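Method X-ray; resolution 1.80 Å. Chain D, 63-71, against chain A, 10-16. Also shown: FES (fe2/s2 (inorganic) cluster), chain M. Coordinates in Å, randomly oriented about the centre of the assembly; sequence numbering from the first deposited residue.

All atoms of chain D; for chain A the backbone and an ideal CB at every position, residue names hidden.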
# COMPACT_ATOMS: atom_id res chain seq x y z
N ILE D 63 20.49 28.74 -12.89
CA ILE D 63 20.61 28.84 -11.44
C ILE D 63 19.55 27.96 -10.77
O ILE D 63 18.38 28.00 -11.13
CB ILE D 63 20.43 30.31 -10.97
CG1 ILE D 63 20.53 30.38 -9.44
CG2 ILE D 63 19.09 30.86 -11.44
CD1 ILE D 63 21.88 29.95 -8.89
N GLU D 64 19.98 27.15 -9.81
CA GLU D 64 19.07 26.26 -9.10
C GLU D 64 18.77 26.80 -7.70
O GLU D 64 19.68 27.08 -6.92
CB GLU D 64 19.68 24.86 -8.98
CG GLU D 64 18.76 23.86 -8.31
CD GLU D 64 19.48 22.59 -7.90
OE1 GLU D 64 20.35 22.67 -7.01
OE2 GLU D 64 19.17 21.53 -8.47
N CYS D 65 17.48 26.93 -7.39
CA CYS D 65 17.04 27.44 -6.10
C CYS D 65 17.33 26.43 -5.00
O CYS D 65 17.06 25.24 -5.15
CB CYS D 65 15.54 27.73 -6.14
SG CYS D 65 14.91 28.34 -4.57
N PRO D 66 17.88 26.89 -3.86
CA PRO D 66 18.22 26.04 -2.72
C PRO D 66 17.04 25.52 -1.90
O PRO D 66 17.19 24.57 -1.13
CB PRO D 66 19.14 26.93 -1.90
CG PRO D 66 18.52 28.27 -2.09
CD PRO D 66 18.23 28.30 -3.58
N PHE D 67 15.87 26.13 -2.07
CA PHE D 67 14.71 25.70 -1.30
C PHE D 67 13.99 24.48 -1.85
O PHE D 67 13.82 23.49 -1.14
CB PHE D 67 13.71 26.86 -1.16
CG PHE D 67 14.04 27.80 -0.02
CD1 PHE D 67 15.33 27.88 0.49
CD2 PHE D 67 13.05 28.62 0.52
CE1 PHE D 67 15.64 28.76 1.53
CE2 PHE D 67 13.35 29.51 1.55
CZ PHE D 67 14.64 29.58 2.06
N HIS D 68 13.58 24.53 -3.12
CA HIS D 68 12.87 23.39 -3.69
C HIS D 68 13.48 22.80 -4.95
O HIS D 68 12.92 21.87 -5.53
CB HIS D 68 11.41 23.76 -3.95
CG HIS D 68 10.71 24.32 -2.75
ND1 HIS D 68 10.28 25.63 -2.68
CD2 HIS D 68 10.40 23.76 -1.56
CE1 HIS D 68 9.73 25.84 -1.50
NE2 HIS D 68 9.79 24.73 -0.80
N GLY D 69 14.61 23.33 -5.39
CA GLY D 69 15.25 22.79 -6.58
C GLY D 69 14.74 23.32 -7.91
O GLY D 69 15.09 22.80 -8.97
N GLY D 70 13.89 24.34 -7.86
CA GLY D 70 13.40 24.95 -9.09
C GLY D 70 14.61 25.63 -9.71
O GLY D 70 15.63 25.80 -9.04
N ALA D 71 14.52 26.03 -10.97
CA ALA D 71 15.65 26.67 -11.63
C ALA D 71 15.23 27.63 -12.74
O ALA D 71 14.13 27.54 -13.27
CB ALA D 71 16.59 25.61 -12.18
N UNK A 10 17.04 15.59 -2.24
CA UNK A 10 18.07 16.29 -3.00
C UNK A 10 17.64 17.71 -3.37
O UNK A 10 18.48 18.61 -3.49
CB UNK A 10 18.41 15.50 -4.27
N UNK A 11 16.34 17.91 -3.55
CA UNK A 11 15.80 19.22 -3.90
C UNK A 11 15.71 20.21 -2.73
O UNK A 11 15.96 21.40 -2.91
CB UNK A 11 14.41 19.04 -4.51
N UNK A 12 15.35 19.71 -1.55
CA UNK A 12 15.22 20.58 -0.38
C UNK A 12 16.53 20.72 0.38
O UNK A 12 16.67 20.27 1.51
CB UNK A 12 14.14 20.04 0.56
N UNK A 13 17.49 21.39 -0.26
CA UNK A 13 18.81 21.58 0.31
C UNK A 13 18.83 22.42 1.59
O UNK A 13 19.78 22.33 2.37
CB UNK A 13 19.72 22.23 -0.74
N UNK A 14 17.80 23.22 1.80
CA UNK A 14 17.76 24.06 2.99
C UNK A 14 17.39 23.33 4.26
O UNK A 14 17.76 23.76 5.35
CB UNK A 14 16.77 25.21 2.77
N UNK A 15 16.69 22.21 4.14
CA UNK A 15 16.25 21.48 5.32
C UNK A 15 15.93 20.00 5.06
O UNK A 15 14.91 19.49 5.52
CB UNK A 15 15.01 22.17 5.90
N UNK A 16 16.82 19.32 4.34
CA UNK A 16 16.60 17.91 4.01
C UNK A 16 16.38 16.99 5.21
O UNK A 16 15.48 16.15 5.18
CB UNK A 16 17.80 17.39 3.21
FE1 FES M . 12.69 28.55 -5.20
FE2 FES M . 10.60 27.07 -4.28
S1 FES M . 12.04 26.56 -5.99
S2 FES M . 11.36 28.97 -3.45

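At position 10 CA-to-CB runs sideways, and nothing of chain D lies within 5.5 Å of the ideal CB. Backbone angles of -65/-30 admit almost any residue, and a polar one suits the open space. The deposited residue is Lys10(A), extended through chi3. Its NZ makes no direct contact with chain D but donates to water 1 at 2.6 Å, and that water in turn donates to Glu64(D) OE2 at 2.7 Å.

Position 11 has the shortest CA-CA separation, its CA 4.5 Å from Gly69(D) CA. The ideal CB points sideways, 3.4 Å from His68(D) O and 4.4 Å from Gly69(D) CA. Gly69(D), at phi/psi 85/8, carries no side chain, so a chain can pass over it, and the carbonyls of His68(D) and Gly69(D) offer acceptors. A long donor, lysine, arginine or perhaps glutamine, would suit. Arg11(A) is deposited. Its CG occupies the space left by the glycine: an ideal CB on Gly69(D) would fall 2.7 Å from that CG. NH1 then donates to His68(D) O at 2.8 Å and 149°, with the oxygen near the guanidinium plane. Since His68(D) ND1 binds FES FE2 at 2.2 Å, the arginine holds the backbone of a cluster ligand.

Position 12 points away overall, although its ideal CB is only 3.9 Å from Phe67(D) O. Its CA makes a CA-H...O contact with that oxygen at 3.3 Å, 163° at the hydrogen, an interaction independent of side chain. A modest side chain fits: valine, alanine or the polar threonine. Val12(A) is found, its CG1 4.4 Å from His68(D) CD2.

At position 13 the ideal CB is sideways, 3.5 Å from Pro66(D) O and 6.3 Å from Glu64(D) OE1. That carboxylate favours lysine or arginine, though a shorter polar residue could be accommodated. Lys13(A), with chi2 and chi3 in t, brings NZ to Glu64(D) OE1 at 3.0 Å, a salt bridge. The same NZ donates to Lys10(A) O at 2.8 Å and to water 2 at 2.9 Å; water 2 also donates to Cys65(D) O at 2.7 Å.

Position 14 directs its ideal CB toward chain D, 3.8 Å from Phe67(D) CD1 and 4.0 Å from Pro66(D) O. With angles of -77/-24, glycine is not required; alanine or serine could be considered, but a bulky group would meet the phenyl ring. Gly14(A) is deposited. Its N makes a weak hydrogen bond to Pro66(D) O (3.3 Å, 122°) and donates to water 3 at 2.8 Å, which donates to Phe67(D) O at 2.7 Å.

Position 15 has no chain D atom within 5.5 Å of its ideal CB, so only a long side chain could reach the Phe67(D) ring. A large aromatic is attractive, but a long aliphatic remains possible. Trp15(A), chi1 49° (p), sets its edge toward the phenyl face, with CH2 3.5 Å from Phe67(D) CD2 and planes at 62°.

Position 16 is out of reach and helical, so any helix-compatible residue would do; Ala16(A) makes no contact.

Chain A 10-16: KRVKGWA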
# COMPACT_ATOMS: atom_id res chain seq x y z
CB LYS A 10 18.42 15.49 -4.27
CG LYS A 10 19.64 16.00 -5.01
CD LYS A 10 20.04 15.03 -6.12
CE LYS A 10 21.31 15.49 -6.82
NZ LYS A 10 21.14 16.81 -7.49
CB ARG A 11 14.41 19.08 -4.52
CG ARG A 11 14.39 18.76 -6.01
CD ARG A 11 12.98 18.41 -6.47
NE ARG A 11 12.87 18.41 -7.93
CZ ARG A 11 12.73 19.51 -8.66
NH1 ARG A 11 12.69 20.71 -8.08
NH2 ARG A 11 12.63 19.42 -9.98
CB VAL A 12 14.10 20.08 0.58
CG1 VAL A 12 12.75 20.29 -0.07
CG2 VAL A 12 14.30 18.60 0.92
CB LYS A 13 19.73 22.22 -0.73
CG LYS A 13 19.94 21.35 -1.96
CD LYS A 13 20.82 22.05 -2.98
CE LYS A 13 21.10 21.14 -4.17
NZ LYS A 13 19.85 20.67 -4.81
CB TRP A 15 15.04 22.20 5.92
CG TRP A 15 13.98 22.54 4.91
CD1 TRP A 15 13.05 21.70 4.38
CD2 TRP A 15 13.75 23.82 4.30
NE1 TRP A 15 12.25 22.37 3.48
CE2 TRP A 15 12.66 23.67 3.41
CE3 TRP A 15 14.36 25.08 4.42
CZ2 TRP A 15 12.16 24.74 2.65
CZ3 TRP A 15 13.87 26.14 3.66
CH2 TRP A 15 12.78 25.96 2.79
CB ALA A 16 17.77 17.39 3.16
O HOH W 1 20.03 19.19 -7.42
O HOH W 2 17.82 22.66 -4.59
O HOH W 3 15.03 23.37 1.32
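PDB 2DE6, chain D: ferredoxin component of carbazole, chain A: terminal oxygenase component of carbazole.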